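Tryptophan decarboxylase 1 (Oryza sativa subsp. japonica, PDB 6KHO) uses pyridoxal 5'-phosphate to decarboxylate L-tryptophan to tryptamine and 5-hydroxy-L-tryptophan to serotonin, working as a homodimer. Local coordinates at residues V57-L66 with E83-G91. Residues are numbered along the deposited sequence; the frame is centred on the assembly and turned at random.
Sequences VKPGYLQDEL and ELRSSVVPG
Ser87, Leu66, Tyr61 and Gly91 bury the most surface in this helix-helix contact in the N-terminal part of a group II decarboxylase, where the short helix 61-65 packs on the C-terminal part of helix 77-88. The axes of 61-65 and 83-88 come no closer than 10.6 Å, at 134° between their directions, so side chains of 57-66 span the gap to both backbone and side-chain atoms of 83-91. Ser87 is gripped twice. Ser87 O accepts a hydrogen bond from Tyr61 OH (2.7 Å), with a C=O...donor angle of 162°. Ser87 OG, placed beside the backbone N (chi1 -63°), donates to Glu65 OE1 (2.6 Å), meeting the carboxylate oxygen nearly end-on to the C-O bond. The tyrosine ring is held between aliphatic groups of its own segment, Leu62 CB over one face and Val57 CG1 over the opposite one, while Ser87 O lies at its edge in plane. Leu66 CD2 lies 4.0 Å from Ser87 CB and crosses the Glu83 side chain at a slant, 3.8 Å from Glu83 OE1; that carboxylate forms a salt bridge with Arg394 of the second subunit. Leu66 also packs on Met138 of that subunit, placing the contact at the dimer interface. Gly91 has no side chain to fill the space beside the tyrosine hydroxyl, which lets Gly91 CA approach Tyr61 OH to 3.3 Å.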
loop_
_atom_site.group_PDB
_atom_site.type_symbol
_atom_site.label_atom_id
_atom_site.label_comp_id
_atom_site.label_asym_id
_atom_site.label_seq_id
_atom_site.Cartn_x
_atom_site.Cartn_y
_atom_site.Cartn_z
ATOM N N VAL A 57 -11.486 -20.106 -17.075
ATOM C CA VAL A 57 -10.214 -20.771 -16.835
ATOM C C VAL A 57 -10.335 -21.572 -15.548
ATOM O O VAL A 57 -11.187 -21.306 -14.697
ATOM C CB VAL A 57 -9.023 -19.785 -16.742
ATOM C CG1 VAL A 57 -8.870 -18.974 -18.029
ATOM C CG2 VAL A 57 -9.203 -18.849 -15.544
ATOM N N LYS A 58 -9.462 -22.560 -15.413
ATOM C CA LYS A 58 -9.372 -23.346 -14.200
ATOM C C LYS A 58 -8.221 -22.851 -13.336
ATOM O O LYS A 58 -7.226 -22.334 -13.855
ATOM C CB LYS A 58 -9.147 -24.827 -14.521
ATOM C CG LYS A 58 -10.269 -25.472 -15.307
ATOM C CD LYS A 58 -9.762 -26.693 -16.063
ATOM C CE LYS A 58 -9.617 -27.894 -15.151
ATOM N NZ LYS A 58 -9.375 -29.120 -15.964
ATOM N N PRO A 59 -8.336 -22.989 -12.019
ATOM C CA PRO A 59 -7.204 -22.670 -11.143
ATOM C C PRO A 59 -5.950 -23.413 -11.584
ATOM O O PRO A 59 -5.980 -24.619 -11.828
ATOM C CB PRO A 59 -7.683 -23.141 -9.764
ATOM C CG PRO A 59 -9.164 -23.099 -9.846
ATOM C CD PRO A 59 -9.532 -23.400 -11.267
ATOM N N GLY A 60 -4.842 -22.677 -11.703
ATOM C CA GLY A 60 -3.575 -23.252 -12.098
ATOM C C GLY A 60 -3.222 -23.105 -13.565
ATOM O O GLY A 60 -2.116 -23.485 -13.956
ATOM N N TYR A 61 -4.114 -22.546 -14.380
ATOM C CA TYR A 61 -3.852 -22.472 -15.813
ATOM C C TYR A 61 -2.613 -21.639 -16.127
ATOM O O TYR A 61 -1.906 -21.924 -17.107
ATOM C CB TYR A 61 -5.076 -21.901 -16.535
ATOM C CG TYR A 61 -5.056 -20.396 -16.651
ATOM C CD1 TYR A 61 -5.537 -19.591 -15.622
ATOM C CD2 TYR A 61 -4.547 -19.777 -17.786
ATOM C CE1 TYR A 61 -5.517 -18.211 -15.726
ATOM C CE2 TYR A 61 -4.513 -18.401 -17.898
ATOM C CZ TYR A 61 -4.999 -17.623 -16.870
ATOM O OH TYR A 61 -4.959 -16.255 -16.996
ATOM N N LEU A 62 -2.320 -20.616 -15.310
ATOM C CA LEU A 62 -1.351 -19.605 -15.732
ATOM C C LEU A 62 0.058 -20.174 -15.787
ATOM O O LEU A 62 0.757 -20.020 -16.798
ATOM C CB LEU A 62 -1.397 -18.381 -14.809
ATOM C CG LEU A 62 -0.599 -17.223 -15.428
ATOM C CD1 LEU A 62 -1.244 -16.799 -16.751
ATOM C CD2 LEU A 62 -0.465 -16.023 -14.482
ATOM N N GLN A 63 0.504 -20.824 -14.708
ATOM C CA GLN A 63 1.826 -21.436 -14.741
ATOM C C GLN A 63 1.936 -22.500 -15.839
ATOM O O GLN A 63 3.024 -22.707 -16.388
ATOM C CB GLN A 63 2.174 -22.040 -13.385
ATOM C CG GLN A 63 3.570 -22.649 -13.363
ATOM C CD GLN A 63 4.048 -23.076 -11.984
ATOM O OE1 GLN A 63 4.214 -22.247 -11.085
ATOM N NE2 GLN A 63 4.303 -24.377 -11.820
ATOM N N ASP A 64 0.840 -23.194 -16.157
ATOM C CA ASP A 64 0.859 -24.107 -17.300
ATOM C C ASP A 64 1.268 -23.380 -18.577
ATOM O O ASP A 64 2.114 -23.871 -19.333
ATOM C CB ASP A 64 -0.512 -24.763 -17.493
ATOM C CG ASP A 64 -0.880 -25.716 -16.361
ATOM O OD1 ASP A 64 0.012 -26.097 -15.577
ATOM O OD2 ASP A 64 -2.067 -26.083 -16.269
ATOM N N GLU A 65 0.690 -22.198 -18.822
ATOM C CA GLU A 65 0.923 -21.470 -20.071
ATOM C C GLU A 65 2.237 -20.699 -20.053
ATOM O O GLU A 65 3.091 -20.887 -20.924
ATOM C CB GLU A 65 -0.231 -20.521 -20.341
ATOM C CG GLU A 65 -1.504 -21.247 -20.598
ATOM C CD GLU A 65 -2.543 -20.341 -21.141
ATOM O OE1 GLU A 65 -2.192 -19.196 -21.488
ATOM O OE2 GLU A 65 -3.704 -20.770 -21.233
ATOM N N LEU A 66 2.415 -19.799 -19.093
ATOM C CA LEU A 66 3.755 -19.274 -18.899
ATOM C C LEU A 66 4.577 -20.423 -18.347
ATOM O O LEU A 66 4.099 -21.547 -18.250
ATOM C CB LEU A 66 3.697 -18.016 -18.035
ATOM C CG LEU A 66 2.500 -17.152 -18.446
ATOM C CD1 LEU A 66 2.285 -15.990 -17.492
ATOM C CD2 LEU A 66 2.643 -16.647 -19.871
ATOM N N GLU A 83 2.234 -12.237 -24.584
ATOM C CA GLU A 83 1.802 -13.106 -23.486
ATOM C C GLU A 83 0.761 -12.428 -22.606
ATOM O O GLU A 83 -0.156 -13.092 -22.115
ATOM C CB GLU A 83 3.014 -13.564 -22.670
ATOM C CG GLU A 83 4.025 -14.330 -23.558
ATOM C CD GLU A 83 5.149 -15.002 -22.782
ATOM O OE1 GLU A 83 5.380 -14.645 -21.611
ATOM O OE2 GLU A 83 5.813 -15.894 -23.353
ATOM N N LEU A 84 0.867 -11.111 -22.413
ATOM C CA LEU A 84 -0.211 -10.376 -21.762
ATOM C C LEU A 84 -1.541 -10.607 -22.476
ATOM O O LEU A 84 -2.559 -10.917 -21.843
ATOM C CB LEU A 84 0.124 -8.883 -21.731
ATOM C CG LEU A 84 -0.973 -7.991 -21.169
ATOM C CD1 LEU A 84 -1.104 -8.208 -19.663
ATOM C CD2 LEU A 84 -0.683 -6.533 -21.493
ATOM N N ARG A 85 -1.553 -10.454 -23.800
ATOM C CA ARG A 85 -2.806 -10.564 -24.537
ATOM C C ARG A 85 -3.295 -12.005 -24.622
ATOM O O ARG A 85 -4.510 -12.239 -24.627
ATOM C CB ARG A 85 -2.656 -9.980 -25.944
ATOM C CG ARG A 85 -2.226 -8.518 -25.965
ATOM C CD ARG A 85 -1.805 -8.057 -27.349
ATOM N NE ARG A 85 -2.704 -7.015 -27.839
ATOM C CZ ARG A 85 -2.387 -5.725 -27.952
ATOM N NH1 ARG A 85 -1.168 -5.297 -27.618
ATOM N NH2 ARG A 85 -3.294 -4.863 -28.407
ATOM N N SER A 86 -2.377 -12.971 -24.694
ATOM C CA SER A 86 -2.733 -14.370 -24.936
ATOM C C SER A 86 -3.078 -15.137 -23.667
ATOM O O SER A 86 -3.977 -15.984 -23.689
ATOM C CB SER A 86 -1.588 -15.106 -25.639
ATOM O OG SER A 86 -1.391 -14.608 -26.940
ATOM N N SER A 87 -2.367 -14.883 -22.567
ATOM C CA SER A 87 -2.499 -15.696 -21.368
ATOM C C SER A 87 -3.060 -14.952 -20.166
ATOM O O SER A 87 -3.712 -15.576 -19.325
ATOM C CB SER A 87 -1.141 -16.291 -20.985
ATOM O OG SER A 87 -0.670 -17.158 -22.004
ATOM N N VAL A 88 -2.837 -13.642 -20.062
ATOM C CA VAL A 88 -3.316 -12.882 -18.910
ATOM C C VAL A 88 -4.738 -12.382 -19.143
ATOM O O VAL A 88 -5.656 -12.723 -18.387
ATOM C CB VAL A 88 -2.363 -11.714 -18.596
ATOM C CG1 VAL A 88 -2.920 -10.857 -17.451
ATOM C CG2 VAL A 88 -0.951 -12.235 -18.299
ATOM N N VAL A 89 -4.935 -11.571 -20.180
ATOM C CA VAL A 89 -6.240 -10.964 -20.463
ATOM C C VAL A 89 -7.376 -11.988 -20.527
ATOM O O VAL A 89 -8.476 -11.696 -20.032
ATOM C CB VAL A 89 -6.193 -10.139 -21.761
ATOM C CG1 VAL A 89 -7.592 -9.703 -22.178
ATOM C CG2 VAL A 89 -5.290 -8.922 -21.598
ATOM N N PRO A 90 -7.200 -13.170 -21.143
ATOM C CA PRO A 90 -8.322 -14.126 -21.191
ATOM C C PRO A 90 -8.673 -14.734 -19.843
ATOM O O PRO A 90 -9.768 -15.294 -19.705
ATOM C CB PRO A 90 -7.832 -15.197 -22.180
ATOM C CG PRO A 90 -6.810 -14.481 -23.017
ATOM C CD PRO A 90 -6.102 -13.613 -22.022
ATOM N N GLY A 91 -7.787 -14.656 -18.853
ATOM C CA GLY A 91 -8.063 -15.134 -17.514
ATOM C C GLY A 91 -8.478 -14.058 -16.533
ATOM O O GLY A 91 -8.600 -14.345 -15.337
#